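Local coordinates for SusD superfamily protein (Bacteroides fragilis, PDB 3L22), which probably binds glycans at the outer membrane of Bacteroides fragilis, as a SusD-family protein, and carries zinc ions in the crystal, at residues 87-92 and 126-131; 146-151 and 169-174; 174-179 and 209-214. One frame throughout, in Å; residues are numbered along the deposited sequence. Where two conformers were deposited one is given.

Interaction 1. Residues 87-92 and 126-131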
loop_
_atom_site.group_PDB
_atom_site.type_symbol
_atom_site.label_atom_id
_atom_site.label_comp_id
_atom_site.label_asym_id
_atom_site.label_seq_id
_atom_site.Cartn_x
_atom_site.Cartn_y
_atom_site.Cartn_z
ATOM N N TYR A 87 -10.578 6.750 -10.014
ATOM C CA TYR A 87 -9.780 5.683 -10.652
ATOM C C TYR A 87 -9.828 4.343 -9.917
ATOM O O TYR A 87 -9.730 3.310 -10.578
ATOM C CB TYR A 87 -8.357 6.173 -11.026
ATOM C CG TYR A 87 -8.492 7.155 -12.160
ATOM C CD1 TYR A 87 -8.666 8.514 -11.921
ATOM C CD2 TYR A 87 -8.547 6.712 -13.470
ATOM C CE1 TYR A 87 -8.872 9.399 -12.964
ATOM C CE2 TYR A 87 -8.771 7.578 -14.512
ATOM C CZ TYR A 87 -8.918 8.907 -14.251
ATOM O OH TYR A 87 -9.109 9.761 -15.271
ATOM N N ALA A 88 -9.993 4.353 -8.590
ATOM C CA ALA A 88 -10.256 3.129 -7.853
ATOM C C ALA A 88 -11.559 2.486 -8.341
ATOM O O ALA A 88 -11.573 1.303 -8.602
ATOM C CB ALA A 88 -10.298 3.350 -6.312
ATOM N N TYR A 89 -12.634 3.264 -8.445
ATOM C CA TYR A 89 -13.923 2.718 -8.870
ATOM C C TYR A 89 -13.918 2.319 -10.334
ATOM O O TYR A 89 -14.589 1.335 -10.677
ATOM C CB TYR A 89 -15.127 3.660 -8.514
ATOM C CG TYR A 89 -15.580 3.436 -7.080
ATOM C CD1 TYR A 89 -16.279 2.274 -6.724
ATOM C CD2 TYR A 89 -15.235 4.320 -6.069
ATOM C CE1 TYR A 89 -16.622 2.019 -5.406
ATOM C CE2 TYR A 89 -15.612 4.098 -4.759
ATOM C CZ TYR A 89 -16.299 2.946 -4.423
ATOM O OH TYR A 89 -16.662 2.731 -3.111
ATOM N N LEU A 90 -13.175 3.043 -11.187
ATOM C CA LEU A 90 -12.970 2.583 -12.553
ATOM C C LEU A 90 -12.288 1.218 -12.586
ATOM O O LEU A 90 -12.714 0.318 -13.304
ATOM C CB LEU A 90 -12.128 3.543 -13.395
ATOM C CG LEU A 90 -12.848 4.700 -14.064
ATOM C CD1 LEU A 90 -11.787 5.721 -14.619
ATOM C CD2 LEU A 90 -13.841 4.173 -15.189
ATOM N N ALA A 91 -11.213 1.070 -11.837
ATOM C CA ALA A 91 -10.544 -0.232 -11.714
ATOM C C ALA A 91 -11.529 -1.321 -11.207
ATOM O O ALA A 91 -11.588 -2.418 -11.748
ATOM C CB ALA A 91 -9.326 -0.112 -10.780
ATOM N N ILE A 92 -12.327 -0.991 -10.183
ATOM C CA ILE A 92 -13.293 -1.950 -9.628
ATOM C C ILE A 92 -14.306 -2.368 -10.676
ATOM O O ILE A 92 -14.596 -3.565 -10.815
ATOM C CB ILE A 92 -13.942 -1.366 -8.363
ATOM C CG1 ILE A 92 -12.904 -1.372 -7.218
ATOM C CG2 ILE A 92 -15.245 -2.111 -7.940
ATOM C CD1 ILE A 92 -13.170 -0.339 -6.106
ATOM N N LEU A 126 -7.547 -5.267 -3.579
ATOM C CA LEU A 126 -6.557 -4.243 -3.334
ATOM C C LEU A 126 -7.138 -2.813 -3.455
ATOM O O LEU A 126 -6.828 -1.901 -2.631
ATOM C CB LEU A 126 -5.358 -4.457 -4.287
ATOM C CG LEU A 126 -4.063 -3.732 -3.959
ATOM C CD1 LEU A 126 -3.547 -4.021 -2.510
ATOM C CD2 LEU A 126 -2.956 -4.021 -5.004
ATOM N N ALA A 127 -7.978 -2.607 -4.462
ATOM C CA ALA A 127 -8.577 -1.297 -4.673
ATOM C C ALA A 127 -9.441 -0.916 -3.465
ATOM O O ALA A 127 -9.289 0.176 -2.882
ATOM C CB ALA A 127 -9.380 -1.292 -5.956
ATOM N N TYR A 128 -10.308 -1.838 -3.039
ATOM C CA TYR A 128 -11.128 -1.603 -1.843
ATOM C C TYR A 128 -10.289 -1.412 -0.582
ATOM O O TYR A 128 -10.657 -0.620 0.296
ATOM C CB TYR A 128 -12.174 -2.717 -1.640
ATOM C CG TYR A 128 -13.407 -2.498 -2.481
ATOM C CD1 TYR A 128 -14.233 -1.399 -2.241
ATOM C CD2 TYR A 128 -13.743 -3.355 -3.541
ATOM C CE1 TYR A 128 -15.353 -1.153 -3.008
ATOM C CE2 TYR A 128 -14.899 -3.115 -4.324
ATOM C CZ TYR A 128 -15.687 -2.006 -4.045
ATOM O OH TYR A 128 -16.794 -1.707 -4.785
ATOM N N TYR A 129 -9.175 -2.139 -0.474
ATOM C CA TYR A 129 -8.319 -2.018 0.689
ATOM C C TYR A 129 -7.768 -0.588 0.854
ATOM O O TYR A 129 -7.758 -0.025 1.959
ATOM C CB TYR A 129 -7.169 -3.055 0.609
ATOM C CG TYR A 129 -6.051 -2.781 1.565
ATOM C CD1 TYR A 129 -6.108 -3.239 2.877
ATOM C CD2 TYR A 129 -4.931 -2.086 1.167
ATOM C CE1 TYR A 129 -5.090 -3.000 3.776
ATOM C CE2 TYR A 129 -3.882 -1.822 2.076
ATOM C CZ TYR A 129 -3.967 -2.287 3.363
ATOM O OH TYR A 129 -2.942 -2.061 4.263
ATOM N N TYR A 130 -7.288 -0.016 -0.250
ATOM C CA TYR A 130 -6.797 1.356 -0.195
ATOM C C TYR A 130 -7.914 2.387 0.103
ATOM O O TYR A 130 -7.700 3.288 0.914
ATOM C CB TYR A 130 -5.984 1.693 -1.444
ATOM C CG TYR A 130 -4.622 1.003 -1.463
ATOM C CD1 TYR A 130 -3.688 1.253 -0.466
ATOM C CD2 TYR A 130 -4.269 0.145 -2.495
ATOM C CE1 TYR A 130 -2.436 0.658 -0.482
ATOM C CE2 TYR A 130 -3.036 -0.472 -2.524
ATOM C CZ TYR A 130 -2.111 -0.198 -1.527
ATOM O OH TYR A 130 -0.882 -0.789 -1.539
ATOM N N LEU A 131 -9.103 2.215 -0.464
ATOM C CA LEU A 131 -10.233 3.081 -0.126
ATOM C C LEU A 131 -10.576 2.980 1.377
ATOM O O LEU A 131 -10.858 3.993 2.034
ATOM C CB LEU A 131 -11.458 2.744 -0.967
ATOM C CG LEU A 131 -11.416 2.939 -2.490
ATOM C CD1 LEU A 131 -12.718 2.426 -3.102
ATOM C CD2 LEU A 131 -11.158 4.452 -2.823
#
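Ile-92 and Tyr-128 form the centre of a buried contact between helices 79-103 and 113-131, an antiparallel helix pair of the TPR-like helical part of the SusD fold. CD1 of Ile-92 sits over the middle of the Tyr-128 ring, 3.7 Å from its centroid and only 13° off the ring normal, a CH-pi contact in which the methyl meets one face squarely. With CG1 of Ile-92 anti to the carbonyl carbon (chi1 -72°), the branch that ends in this methyl also lays its CG1 3.7 Å from CB of Ala-127. The other branch of Ile-92 goes to the phenol end of the ring, CG2 lying 3.5 Å from Tyr-128 OH.

One turn back on the first helix, Ala-88 and Tyr-89 receive the two methyls of Leu-131. Its CD2 meets CB of Ala-88 at 3.8 Å, whereas its CD1 turns to the Tyr-89 ring near CE2. The two tyrosines cross at about a right angle. Small residues let the backbones come close where they face each other: the CA atoms of Ala-88 and Ala-127 are 5.7 Å apart, and the segment axes approach to 9.6 Å at 155° between their directions.

Both phenol groups are positioned from outside the helix pair, by the loop that follows helix 113-131: Tyr-89 OH is hydrogen-bonded to Pro-149 O and Tyr-128 OH to Arg-151 O. Between the rings, CE1 of Tyr-89 stands 3.8 Å from Tyr-128 OH.

Interaction 2. Residues 146-151 and 169-174. With ZN (zinc ion), chain H.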
loop_
_atom_site.group_PDB
_atom_site.type_symbol
_atom_site.label_atom_id
_atom_site.label_comp_id
_atom_site.label_asym_id
_atom_site.label_seq_id
_atom_site.Cartn_x
_atom_site.Cartn_y
_atom_site.Cartn_z
ATOM N N LYS A 146 -18.782 4.290 8.696
ATOM C CA LYS A 146 -19.129 4.210 7.270
ATOM C C LYS A 146 -17.903 4.424 6.404
ATOM O O LYS A 146 -17.120 5.335 6.652
ATOM C CB LYS A 146 -20.205 5.230 6.883
ATOM C CG LYS A 146 -21.569 4.913 7.481
ATOM C CD LYS A 146 -22.526 5.986 7.062
ATOM C CE LYS A 146 -23.936 5.775 7.632
ATOM N NZ LYS A 146 -24.936 6.548 6.805
ATOM N N SER A 147 -17.759 3.582 5.386
ATOM C CA SER A 147 -16.629 3.646 4.489
ATOM C C SER A 147 -17.091 4.082 3.109
ATOM O O SER A 147 -17.250 5.279 2.890
ATOM C CB SER A 147 -15.876 2.318 4.496
ATOM O OG SER A 147 -14.796 2.332 3.576
ATOM N N VAL A 148 -17.326 3.142 2.187
ATOM C CA VAL A 148 -17.542 3.475 0.779
ATOM C C VAL A 148 -18.636 2.541 0.218
ATOM O O VAL A 148 -18.897 1.499 0.802
ATOM C CB VAL A 148 -16.239 3.354 -0.036
ATOM C CG1 VAL A 148 -15.109 4.304 0.498
ATOM C CG2 VAL A 148 -15.753 1.900 -0.135
ATOM N N PRO A 149 -19.293 2.917 -0.906
ATOM C CA PRO A 149 -20.210 1.989 -1.582
ATOM C C PRO A 149 -19.517 0.742 -2.082
ATOM O O PRO A 149 -18.442 0.843 -2.717
ATOM C CB PRO A 149 -20.709 2.796 -2.779
ATOM C CG PRO A 149 -20.467 4.269 -2.371
ATOM C CD PRO A 149 -19.254 4.233 -1.566
ATOM N N LEU A 150 -20.122 -0.413 -1.794
ATOM C CA LEU A 150 -19.554 -1.677 -2.167
ATOM C C LEU A 150 -20.153 -2.045 -3.535
ATOM O O LEU A 150 -21.165 -2.729 -3.614
ATOM C CB LEU A 150 -19.842 -2.739 -1.090
ATOM C CG LEU A 150 -19.242 -4.137 -1.275
ATOM C CD1 LEU A 150 -17.764 -4.095 -1.720
ATOM C CD2 LEU A 150 -19.372 -4.925 0.030
ATOM N N ARG A 151 -19.531 -1.551 -4.600
ATOM C CA ARG A 151 -20.013 -1.784 -5.972
ATOM C C ARG A 151 -19.376 -3.058 -6.536
ATOM O O ARG A 151 -18.161 -3.118 -6.729
ATOM C CB ARG A 151 -19.675 -0.583 -6.861
ATOM C CG ARG A 151 -20.152 0.760 -6.285
ATOM C CD ARG A 151 -20.078 1.888 -7.277
ATOM N NE ARG A 151 -20.604 3.138 -6.735
ATOM C CZ ARG A 151 -21.887 3.469 -6.667
ATOM N NH1 ARG A 151 -22.852 2.664 -7.127
ATOM N NH2 ARG A 151 -22.209 4.651 -6.154
ATOM N N LYS A 169 -15.825 -2.468 8.562
ATOM C CA LYS A 169 -15.851 -3.918 8.759
ATOM C C LYS A 169 -16.390 -4.633 7.500
ATOM O O LYS A 169 -15.831 -5.644 7.056
ATOM C CB LYS A 169 -16.690 -4.299 9.994
ATOM C CG LYS A 169 -17.019 -5.823 10.186
ATOM C CD LYS A 169 -17.843 -6.068 11.488
ATOM C CE LYS A 169 -18.073 -7.560 11.879
ATOM N NZ LYS A 169 -19.113 -8.347 11.059
ATOM N N GLN A 170 -17.468 -4.124 6.926
ATOM C CA GLN A 170 -18.070 -4.803 5.757
ATOM C C GLN A 170 -17.114 -4.811 4.575
ATOM O O GLN A 170 -17.051 -5.796 3.813
ATOM C CB GLN A 170 -19.417 -4.168 5.367
ATOM C CG GLN A 170 -20.551 -4.537 6.298
ATOM C CD GLN A 170 -21.791 -3.670 6.090
ATOM O OE1 GLN A 170 -21.718 -2.475 5.750
ATOM N NE2 GLN A 170 -22.945 -4.282 6.288
ATOM N N ILE A 171 -16.362 -3.727 4.421
ATOM C CA ILE A 171 -15.426 -3.650 3.296
ATOM C C ILE A 171 -14.309 -4.671 3.500
ATOM O O ILE A 171 -13.982 -5.425 2.571
ATOM C CB ILE A 171 -14.876 -2.224 3.083
ATOM C CG1 ILE A 171 -15.987 -1.277 2.632
ATOM C CG2 ILE A 171 -13.714 -2.213 2.074
ATOM C CD1 ILE A 171 -16.662 -1.566 1.309
ATOM N N TYR A 172 -13.750 -4.729 4.711
ATOM C CA TYR A 172 -12.775 -5.750 5.015
ATOM C C TYR A 172 -13.303 -7.159 4.810
ATOM O O TYR A 172 -12.578 -8.035 4.315
ATOM C CB TYR A 172 -12.231 -5.624 6.432
ATOM C CG TYR A 172 -11.227 -4.513 6.657
ATOM C CD1 TYR A 172 -10.193 -4.257 5.743
ATOM C CD2 TYR A 172 -11.258 -3.753 7.811
ATOM C CE1 TYR A 172 -9.244 -3.239 5.992
ATOM C CE2 TYR A 172 -10.328 -2.734 8.027
ATOM C CZ TYR A 172 -9.330 -2.501 7.143
ATOM O OH TYR A 172 -8.414 -1.495 7.380
ATOM N N GLU A 173 -14.554 -7.387 5.181
ATOM C CA GLU A 173 -15.142 -8.725 5.076
ATOM C C GLU A 173 -15.302 -9.127 3.619
ATOM O O GLU A 173 -15.086 -10.291 3.276
ATOM C CB GLU A 173 -16.471 -8.800 5.837
ATOM C CG GLU A 173 -16.245 -8.899 7.369
ATOM C CD GLU A 173 -17.481 -8.633 8.217
ATOM O OE1 GLU A 173 -18.448 -7.954 7.752
ATOM O OE2 GLU A 173 -17.480 -9.123 9.383
ATOM N N HIS A 174 -15.626 -8.165 2.758
ATOM C CA HIS A 174 -15.719 -8.471 1.333
ATOM C C HIS A 174 -14.311 -8.736 0.730
ATOM O O HIS A 174 -14.126 -9.666 -0.060
ATOM C CB HIS A 174 -16.425 -7.400 0.501
ATOM C CG HIS A 174 -16.258 -7.675 -0.942
ATOM N ND1 HIS A 174 -16.988 -8.646 -1.567
ATOM C CD2 HIS A 174 -15.302 -7.298 -1.823
ATOM C CE1 HIS A 174 -16.541 -8.820 -2.796
ATOM N NE2 HIS A 174 -15.497 -8.022 -2.968
HETATM ZN ZN ZN H . -18.652 -9.801 -0.802
HETATM O O HOH W 1 -18.521 -11.421 -2.315
#
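Beside a crystal-bound zinc ion held by His-174, the loop 146-151 lies against helix 168-178 in a largely apolar contact. Leu-150 packs on the histidine: CD2 touches His-174 CB at 3.9 Å, and CD1 lies 4.0 Å from both CG and CD2 of the imidazole, approaching the ring obliquely. The leucine reaches there with CG anti to its backbone N (chi1 -176°). His-174 likewise has CG anti to the backbone N, and its ND1 binds the zinc at 2.2 Å; a water and two atoms from elsewhere in the structure are the other ligands.

One turn earlier, Ile-171 points toward the loop. Its CD1 meets CG2 of Val-148 at 3.9 Å, the two side chains crossing at about a right angle, and also packs on Val-148 O and on CD1 of Leu-150. Here the loop has a classic beta bulge, Ser-147 and Val-148 both facing Ser-166 just before the helix, so the chain doubles back on itself within the helical SusD fold. Tyr-128 of helix 113-131 packs against both Leu-150 and Ile-171, adding a third element to this apolar cluster. Ser-147 sets its OG 3.9 Å from CG1 of Ile-171, while the hydroxyl is hydrogen-bonded to Asn-132 OD1.

Interaction 3. Residues 174-179 and 209-214. With ZN (zinc ion), chain H; EDO (1,2-ethanediol), chain Z.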
loop_
_atom_site.group_PDB
_atom_site.type_symbol
_atom_site.label_atom_id
_atom_site.label_comp_id
_atom_site.label_asym_id
_atom_site.label_seq_id
_atom_site.Cartn_x
_atom_site.Cartn_y
_atom_site.Cartn_z
ATOM N N HIS A 174 -15.626 -8.165 2.758
ATOM C CA HIS A 174 -15.719 -8.471 1.333
ATOM C C HIS A 174 -14.311 -8.736 0.730
ATOM O O HIS A 174 -14.126 -9.666 -0.060
ATOM C CB HIS A 174 -16.425 -7.400 0.501
ATOM C CG HIS A 174 -16.258 -7.675 -0.942
ATOM N ND1 HIS A 174 -16.988 -8.646 -1.567
ATOM C CD2 HIS A 174 -15.302 -7.298 -1.823
ATOM C CE1 HIS A 174 -16.541 -8.820 -2.796
ATOM N NE2 HIS A 174 -15.497 -8.022 -2.968
ATOM N N ILE A 175 -13.336 -7.944 1.128
ATOM C CA ILE A 175 -11.939 -8.167 0.728
ATOM C C ILE A 175 -11.537 -9.592 1.067
ATOM O O ILE A 175 -10.963 -10.274 0.232
ATOM C CB ILE A 175 -10.980 -7.150 1.375
ATOM C CG1 ILE A 175 -11.216 -5.762 0.763
ATOM C CG2 ILE A 175 -9.504 -7.567 1.193
ATOM C CD1 ILE A 175 -10.632 -4.569 1.565
ATOM N N LEU A 176 -11.908 -10.077 2.256
ATOM C CA LEU A 176 -11.566 -11.440 2.630
ATOM C C LEU A 176 -12.264 -12.443 1.715
ATOM O O LEU A 176 -11.666 -13.484 1.388
ATOM C CB LEU A 176 -11.887 -11.720 4.099
ATOM C CG LEU A 176 -11.076 -10.957 5.133
ATOM C CD1 LEU A 176 -11.690 -11.213 6.532
ATOM C CD2 LEU A 176 -9.607 -11.329 5.069
ATOM N N SER A 177 -13.504 -12.151 1.308
ATOM C CA SER A 177 -14.172 -13.001 0.319
ATOM C C SER A 177 -13.446 -13.059 -1.040
ATOM O O SER A 177 -13.312 -14.124 -1.627
ATOM C CB SER A 177 -15.605 -12.550 0.084
ATOM O OG SER A 177 -16.364 -12.728 1.237
ATOM N N ASP A 178 -12.955 -11.920 -1.505
ATOM C CA ASP A 178 -12.209 -11.879 -2.762
ATOM C C ASP A 178 -10.854 -12.586 -2.652
ATOM O O ASP A 178 -10.234 -12.872 -3.670
ATOM C CB ASP A 178 -12.021 -10.429 -3.243
ATOM C CG ASP A 178 -13.223 -9.881 -4.018
ATOM O OD1 ASP A 178 -14.164 -10.614 -4.418
ATOM O OD2 ASP A 178 -13.232 -8.665 -4.279
ATOM N N LEU A 179 -10.383 -12.839 -1.433
ATOM C CA LEU A 179 -9.114 -13.519 -1.211
ATOM C C LEU A 179 -9.319 -14.933 -0.650
ATOM O O LEU A 179 -8.358 -15.583 -0.202
ATOM C CB LEU A 179 -8.267 -12.689 -0.249
ATOM C CG LEU A 179 -7.903 -11.276 -0.732
ATOM C CD1 LEU A 179 -7.182 -10.568 0.408
ATOM C CD2 LEU A 179 -7.026 -11.307 -1.990
ATOM N N ARG A 209 -2.508 -8.065 5.990
ATOM C CA ARG A 209 -2.766 -6.671 6.286
ATOM C C ARG A 209 -4.184 -6.432 6.774
ATOM O O ARG A 209 -4.398 -5.660 7.710
ATOM C CB ARG A 209 -2.496 -5.776 5.071
ATOM C CG ARG A 209 -1.022 -5.626 4.739
ATOM C CD ARG A 209 -0.843 -4.340 3.941
ATOM N NE ARG A 209 0.466 -4.081 3.369
ATOM C CZ ARG A 209 0.751 -3.028 2.617
ATOM N NH1 ARG A 209 -0.184 -2.103 2.351
ATOM N NH2 ARG A 209 1.972 -2.872 2.147
ATOM N N VAL A 210 -5.145 -7.081 6.138
ATOM C CA VAL A 210 -6.518 -6.922 6.516
ATOM C C VAL A 210 -6.732 -7.449 7.932
ATOM O O VAL A 210 -7.325 -6.780 8.759
ATOM C CB VAL A 210 -7.465 -7.609 5.509
ATOM C CG1 VAL A 210 -8.888 -7.735 6.062
ATOM C CG2 VAL A 210 -7.458 -6.826 4.187
ATOM N N TYR A 211 -6.271 -8.664 8.211
ATOM C CA TYR A 211 -6.461 -9.210 9.541
ATOM C C TYR A 211 -5.756 -8.387 10.614
ATOM O O TYR A 211 -6.305 -8.203 11.697
ATOM C CB TYR A 211 -6.070 -10.684 9.609
ATOM C CG TYR A 211 -7.102 -11.668 9.062
ATOM C CD1 TYR A 211 -8.439 -11.621 9.464
ATOM C CD2 TYR A 211 -6.730 -12.684 8.174
ATOM C CE1 TYR A 211 -9.371 -12.559 9.010
ATOM C CE2 TYR A 211 -7.661 -13.623 7.725
ATOM C CZ TYR A 211 -8.972 -13.541 8.124
ATOM O OH TYR A 211 -9.901 -14.470 7.711
HETATM N N MSE A 212 -4.589 -7.826 10.326
HETATM C CA MSE A 212 -3.952 -6.926 11.312
HETATM C C MSE A 212 -4.801 -5.700 11.615
HETATM O O MSE A 212 -4.894 -5.279 12.781
HETATM C CB MSE A 212 -2.562 -6.496 10.856
HETATM C CG MSE A 212 -1.600 -7.632 10.883
HETATM SE SE MSE A 212 0.127 -7.107 10.129
HETATM C CE MSE A 212 0.832 -6.141 11.503
ATOM N N ALA A 213 -5.442 -5.145 10.587
ATOM C CA ALA A 213 -6.300 -3.960 10.763
ATOM C C ALA A 213 -7.499 -4.292 11.681
ATOM O O ALA A 213 -8.134 -3.387 12.248
ATOM C CB ALA A 213 -6.781 -3.420 9.359
HETATM N N MSE A 214 -7.822 -5.595 11.794
HETATM C CA MSE A 214 -8.943 -6.065 12.601
HETATM C C MSE A 214 -8.493 -6.662 13.947
HETATM O O MSE A 214 -9.295 -7.227 14.674
HETATM C CB MSE A 214 -9.757 -7.081 11.788
HETATM C CG MSE A 214 -10.225 -6.553 10.416
HETATM SE SE MSE A 214 -11.035 -7.942 9.320
HETATM C CE MSE A 214 -12.862 -7.742 9.935
HETATM ZN ZN ZN H . -18.652 -9.801 -0.802
HETATM C C1 EDO Z . -10.303 -16.686 4.632
HETATM O O1 EDO Z . -9.027 -17.188 4.260
HETATM C C2 EDO Z . -10.737 -15.405 3.966
HETATM O O2 EDO Z . -9.919 -14.956 2.899
HETATM O O HOH W 1 -18.521 -11.421 -2.315
#
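Segments 174-179 and 209-214 run nearly antiparallel, their helix axes 11.0 Å apart at closest and 155° between directions, with Leu-176 and Val-210 nearest in CA register. Leu-176 carries most of the contact. Its CG is anti to the carbonyl carbon (chi1 -66°), and its two methyls divide the neighbouring surface: CD2 packs on CG1 of Val-210 at 3.8 Å and also lies over one face of the Tyr-211 ring, 4.1 Å from the centroid and displaced toward the rim, as a CH-pi contact. CD1 reaches CE1 of Tyr-211 at 3.7 Å and, more loosely, the SE of the selenomethionine Met-214.

This is plain helix-to-helix packing of helix 168-178 on helix 200-213 in the alpha-helical part of the SusD fold. Val-210 uses its second methyl for Ile-175, CG2 to CG2 at 3.7 Å. Ile-175 also packs on Tyr-129 of helix 113-131.

His-174 and Asp-178, which take no part in the contact with 209-214, are joined one turn apart. NE2 of His-174 donates to Asp-178 OD2 at 2.7 Å in a bent bond (N-H...O 133°), from above the carboxylate plane and with OD2 out of the imidazole plane. A 1,2-ethanediol O2 donates to Leu-176 O at 2.7 Å.

The three contacts follow one another along the chain within the helical part of the SusD fold. Interaction 1 joins interaction 2 through its tyrosines: the hydrogen bonds from Tyr-89 OH to Pro-149 O (2.6 Å) and from Tyr-128 OH to Arg-151 O (2.8 Å) tie loop 146-151 to the helix pair. Interactions 2 and 3 share helix 168-178 and His-174, whose zinc therefore belongs to both; Tyr-172 of the former packs on the latter, its CD1 3.7 Å from CG1 of Val-210. Interactions 1 and 3 meet where Ile-175 CD1 lies 3.5 Å from Tyr-129 N. Nearest atoms of the Tyr-128 side chain lie about 8 Å from the zinc and about 5 Å from the His-174 side chain.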